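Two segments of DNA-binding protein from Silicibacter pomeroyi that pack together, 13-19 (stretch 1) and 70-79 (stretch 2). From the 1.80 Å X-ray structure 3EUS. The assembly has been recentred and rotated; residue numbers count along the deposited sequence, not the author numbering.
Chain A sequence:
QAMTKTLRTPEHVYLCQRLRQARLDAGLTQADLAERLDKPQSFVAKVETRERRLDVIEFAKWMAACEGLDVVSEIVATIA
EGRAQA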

ATOM      1  N   VAL A  13       4.537  11.848   1.262  1.00 17.96           N
ATOM      2  CA  VAL A  13       4.153  13.047   0.521  1.00 18.17           C
ATOM      3  C   VAL A  13       3.890  12.661  -0.954  1.00 17.57           C
ATOM      4  O   VAL A  13       2.880  13.012  -1.550  1.00 16.45           O
ATOM      5  N   TYR A  14       4.783  11.864  -1.514  1.00 16.42           N
ATOM      6  CA  TYR A  14       4.595  11.337  -2.898  1.00 15.99           C
ATOM      7  C   TYR A  14       3.341  10.478  -3.033  1.00 15.46           C
ATOM      8  O   TYR A  14       2.573  10.635  -3.960  1.00 14.50           O
ATOM      9  N   LEU A  15       3.127   9.549  -2.120  1.00 14.81           N
ATOM     10  CA  LEU A  15       1.999   8.657  -2.201  1.00 13.98           C
ATOM     11  C   LEU A  15       0.732   9.513  -2.210  1.00 14.77           C
ATOM     12  O   LEU A  15      -0.177   9.325  -3.029  1.00 12.15           O
ATOM     13  N   CYS A  16       0.728  10.526  -1.349  1.00 13.96           N
ATOM     14  CA  CYS A  16      -0.456  11.334  -1.200  1.00 15.32           C
ATOM     15  C   CYS A  16      -0.714  12.108  -2.449  1.00 13.89           C
ATOM     16  O   CYS A  16      -1.874  12.257  -2.832  1.00 13.58           O
ATOM     17  N   GLN A  17       0.349  12.614  -3.068  1.00 14.37           N
ATOM     18  CA  GLN A  17       0.220  13.297  -4.332  1.00 13.64           C
ATOM     19  C   GLN A  17      -0.422  12.369  -5.375  1.00 13.91           C
ATOM     20  O   GLN A  17      -1.308  12.771  -6.142  1.00 13.19           O
ATOM     21  N   ARG A  18       0.079  11.154  -5.464  1.00 14.70           N
ATOM     22  CA  ARG A  18      -0.469  10.170  -6.428  1.00 13.40           C
ATOM     23  C   ARG A  18      -1.897   9.779  -6.109  1.00 12.87           C
ATOM     24  O   ARG A  18      -2.681   9.583  -7.050  1.00 13.29           O
ATOM     25  N   LEU A  19      -2.255   9.679  -4.834  1.00 11.81           N
ATOM     26  CA  LEU A  19      -3.656   9.345  -4.473  1.00 12.90           C
ATOM     27  C   LEU A  19      -4.572  10.446  -4.960  1.00 11.76           C
ATOM     28  O   LEU A  19      -5.627  10.215  -5.606  1.00 11.39           O
ATOM     29  N   ASP A  70      -3.892   0.487 -13.301  1.00 14.69           N
ATOM     30  CA  ASP A  70      -2.754   0.505 -14.269  1.00 15.74           C
ATOM     31  C   ASP A  70      -1.455   1.231 -13.821  1.00 16.20           C
ATOM     32  O   ASP A  70      -0.357   0.856 -14.307  1.00 17.09           O
ATOM     33  N   VAL A  71      -1.573   2.218 -12.945  1.00 15.19           N
ATOM     34  CA  VAL A  71      -0.409   2.956 -12.436  1.00 15.29           C
ATOM     35  C   VAL A  71       0.056   2.522 -11.041  1.00 15.52           C
ATOM     36  O   VAL A  71       1.045   3.058 -10.509  1.00 15.05           O
ATOM     37  N   VAL A  72      -0.575   1.485 -10.508  1.00 16.25           N
ATOM     38  CA  VAL A  72      -0.193   0.936  -9.200  1.00 16.81           C
ATOM     39  C   VAL A  72       1.313   0.535  -9.207  1.00 17.51           C
ATOM     40  O   VAL A  72       2.063   0.886  -8.300  1.00 18.85           O
ATOM     41  N   SER A  73       1.742  -0.206 -10.243  1.00 17.45           N
ATOM     42  CA  SER A  73       3.114  -0.718 -10.265  1.00 17.28           C
ATOM     43  C   SER A  73       4.121   0.459 -10.216  1.00 16.16           C
ATOM     44  O   SER A  73       5.112   0.420  -9.505  1.00 14.97           O
ATOM     45  N   GLU A  74       3.854   1.498 -10.984  1.00 15.66           N
ATOM     46  CA  GLU A  74       4.702   2.684 -11.029  1.00 16.30           C
ATOM     47  C   GLU A  74       4.772   3.393  -9.675  1.00 15.30           C
ATOM     48  O   GLU A  74       5.844   3.747  -9.257  1.00 15.13           O
ATOM     49  N   ILE A  75       3.624   3.614  -9.061  1.00 15.81           N
ATOM     50  CA  ILE A  75       3.536   4.264  -7.716  1.00 15.35           C
ATOM     51  C   ILE A  75       4.405   3.492  -6.686  1.00 16.15           C
ATOM     52  O   ILE A  75       5.291   4.059  -6.042  1.00 16.10           O
ATOM     53  N   VAL A  76       4.209   2.177  -6.629  1.00 15.69           N
ATOM     54  CA  VAL A  76       4.848   1.339  -5.622  1.00 15.99           C
ATOM     55  C   VAL A  76       6.351   1.218  -5.901  1.00 15.86           C
ATOM     56  O   VAL A  76       7.161   1.368  -4.998  1.00 15.69           O
ATOM     57  N   ALA A  77       6.748   1.062  -7.176  1.00 16.39           N
ATOM     58  CA  ALA A  77       8.167   1.008  -7.511  1.00 17.44           C
ATOM     59  C   ALA A  77       8.869   2.326  -7.193  1.00 17.89           C
ATOM     60  O   ALA A  77      10.025   2.323  -6.772  1.00 18.96           O
ATOM     61  N   THR A  78       8.187   3.442  -7.472  1.00 18.03           N
ATOM     62  CA  THR A  78       8.779   4.781  -7.221  1.00 18.30           C
ATOM     63  C   THR A  78       8.977   4.974  -5.720  1.00 18.61           C
ATOM     64  O   THR A  78      10.068   5.439  -5.264  1.00 17.74           O
ATOM     65  N   ILE A  79       7.960   4.595  -4.936  1.00 19.56           N
ATOM     66  CA  ILE A  79       8.094   4.640  -3.475  1.00 19.56           C
ATOM     67  C   ILE A  79       9.277   3.795  -3.039  1.00 20.61           C
ATOM     68  O   ILE A  79      10.117   4.300  -2.253  1.00 21.36           O
TER

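The two helices run nearly antiparallel, at 166°, with axes 10.4 Å apart at closest approach, a spacing that leaves room for large side chains between them.

Tyr 14 points toward the partner helix and is t at chi1. With chi2 at 77°, the Tyr 14 ring presents an edge to Ile 79, CD2 lying 3.7 Å from CG1, while its OH comes within 3.4 Å of CB of Thr 78. Both isoleucines leave their backbone sideways, but in the extended m,t rotamer their ends come nearer the first helix. CG2 of Ile 75 meets CD1 of Leu 15 (t,p) at 4.2 Å, and CD1 of Ile 79 reaches CB of Leu 15 at the same distance.

Arg 18 is m at chi1, chi2 and chi3, which coils the chain and lays its guanidinium over Ile 75: CZ of Arg 18 sits 3.6 Å from CG1 of Ile 75, on one face. The edge remains free for polar partners. NH1 and NH2 of Arg 18 each donate to OE1 of Glu 74 at 3.0 Å, forming a salt bridge, and NH1 also donates to Tyr 14 OH at 3.0 Å. Glu 74, t,t, extends to meet it. Thr 78, m, returns its OG1 to Glu 74 O at 2.7 Å, satisfying the hydroxyl within its own helix.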

ATOM      1  CB  VAL A  13       5.251  14.120   0.676  1.00 17.90           C
ATOM      2  CG1 VAL A  13       5.213  15.164  -0.437  1.00 20.31           C
ATOM      3  CG2 VAL A  13       5.170  14.769   2.033  1.00 17.67           C
ATOM      4  CB  TYR A  14       5.823  10.555  -3.328  1.00 15.11           C
ATOM      5  CG  TYR A  14       5.676   9.857  -4.636  1.00 15.33           C
ATOM      6  CD1 TYR A  14       5.764  10.563  -5.835  1.00 18.53           C
ATOM      7  CD2 TYR A  14       5.454   8.506  -4.693  1.00 17.56           C
ATOM      8  CE1 TYR A  14       5.622   9.928  -7.039  1.00 18.71           C
ATOM      9  CE2 TYR A  14       5.289   7.881  -5.881  1.00 19.34           C
ATOM     10  CZ  TYR A  14       5.396   8.586  -7.044  1.00 17.84           C
ATOM     11  OH  TYR A  14       5.243   7.951  -8.241  1.00 23.33           O
ATOM     12  CB  LEU A  15       1.982   7.714  -1.013  1.00 14.44           C
ATOM     13  CG  LEU A  15       0.723   6.882  -0.842  1.00 15.81           C
ATOM     14  CD1 LEU A  15       0.381   6.027  -2.115  1.00 17.77           C
ATOM     15  CD2 LEU A  15       0.858   5.966   0.400  1.00 19.76           C
ATOM     16  CB  CYS A  16      -0.346  12.224   0.004  1.00 15.23           C
ATOM     17  SG  CYS A  16      -0.698  11.180   1.468  1.00 23.24           S
ATOM     18  CB  GLN A  17       1.630  13.816  -4.784  1.00 14.76           C
ATOM     19  CG  GLN A  17       1.714  14.287  -6.174  1.00 19.87           C
ATOM     20  CD  GLN A  17       0.750  15.381  -6.519  1.00 27.61           C
ATOM     21  OE1 GLN A  17       0.365  15.536  -7.706  1.00 33.50           O
ATOM     22  NE2 GLN A  17       0.391  16.198  -5.527  1.00 27.70           N
ATOM     23  CB  ARG A  18       0.378   8.890  -6.516  1.00 14.11           C
ATOM     24  CG  ARG A  18       1.767   9.052  -7.040  1.00 14.46           C
ATOM     25  CD  ARG A  18       1.822   9.845  -8.408  1.00 14.85           C
ATOM     26  NE  ARG A  18       1.149   9.067  -9.452  1.00 15.22           N
ATOM     27  CZ  ARG A  18       1.764   8.253 -10.325  1.00 19.71           C
ATOM     28  NH1 ARG A  18       3.070   8.053 -10.264  1.00 18.57           N
ATOM     29  NH2 ARG A  18       1.059   7.662 -11.282  1.00 18.45           N
ATOM     30  CB  LEU A  19      -3.766   9.174  -3.001  1.00 12.12           C
ATOM     31  CG  LEU A  19      -3.190   7.874  -2.456  1.00 11.63           C
ATOM     32  CD1 LEU A  19      -3.249   7.940  -0.928  1.00 13.87           C
ATOM     33  CD2 LEU A  19      -3.967   6.713  -3.032  1.00 15.02           C
ATOM     34  CB  ASP A  70      -3.183   1.019 -15.638  1.00 15.03           C
ATOM     35  CG  ASP A  70      -3.693   2.455 -15.616  1.00 18.45           C
ATOM     36  OD1 ASP A  70      -4.042   2.993 -14.533  1.00 19.41           O
ATOM     37  OD2 ASP A  70      -3.783   3.055 -16.717  1.00 21.35           O
ATOM     38  CB  VAL A  71      -0.604   4.497 -12.490  1.00 14.72           C
ATOM     39  CG1 VAL A  71      -0.800   4.945 -13.939  1.00 15.42           C
ATOM     40  CG2 VAL A  71      -1.739   4.981 -11.559  1.00 15.16           C
ATOM     41  CB  VAL A  72      -1.137  -0.229  -8.772  1.00 17.11           C
ATOM     42  CG1 VAL A  72      -0.541  -1.059  -7.617  1.00 17.73           C
ATOM     43  CG2 VAL A  72      -2.575   0.350  -8.250  1.00 14.79           C
ATOM     44  CB  SER A  73       3.318  -1.621 -11.493  1.00 17.94           C
ATOM     45  OG  SER A  73       4.624  -2.042 -11.521  1.00 23.03           O
ATOM     46  CB  GLU A  74       4.144   3.626 -12.048  1.00 18.84           C
ATOM     47  CG  GLU A  74       4.937   4.900 -12.409  1.00 18.67           C
ATOM     48  CD  GLU A  74       4.082   5.778 -13.368  1.00 20.37           C
ATOM     49  OE1 GLU A  74       3.333   6.688 -12.902  1.00 18.45           O
ATOM     50  OE2 GLU A  74       4.119   5.524 -14.587  1.00 21.37           O
ATOM     51  CB  ILE A  75       2.092   4.369  -7.268  1.00 16.17           C
ATOM     52  CG1 ILE A  75       1.311   5.331  -8.215  1.00 15.13           C
ATOM     53  CG2 ILE A  75       2.023   4.824  -5.759  1.00 16.90           C
ATOM     54  CD1 ILE A  75      -0.186   5.325  -8.021  1.00 17.97           C
ATOM     55  CB  VAL A  76       4.150  -0.058  -5.564  1.00 15.27           C
ATOM     56  CG1 VAL A  76       4.998  -1.075  -4.711  1.00 19.19           C
ATOM     57  CG2 VAL A  76       2.689   0.013  -5.151  1.00 15.30           C
ATOM     58  CB  ALA A  77       8.373   0.666  -9.039  1.00 17.13           C
ATOM     59  CB  THR A  78       7.924   5.902  -7.880  1.00 17.65           C
ATOM     60  OG1 THR A  78       7.826   5.635  -9.276  1.00 17.35           O
ATOM     61  CG2 THR A  78       8.581   7.281  -7.742  1.00 18.74           C
ATOM     62  CB  ILE A  79       6.812   4.227  -2.730  1.00 19.71           C
ATOM     63  CG1 ILE A  79       5.702   5.283  -2.928  1.00 19.15           C
ATOM     64  CG2 ILE A  79       7.126   3.988  -1.237  1.00 20.80           C
ATOM     65  CD1 ILE A  79       4.384   4.758  -2.705  1.00 22.57           C
TER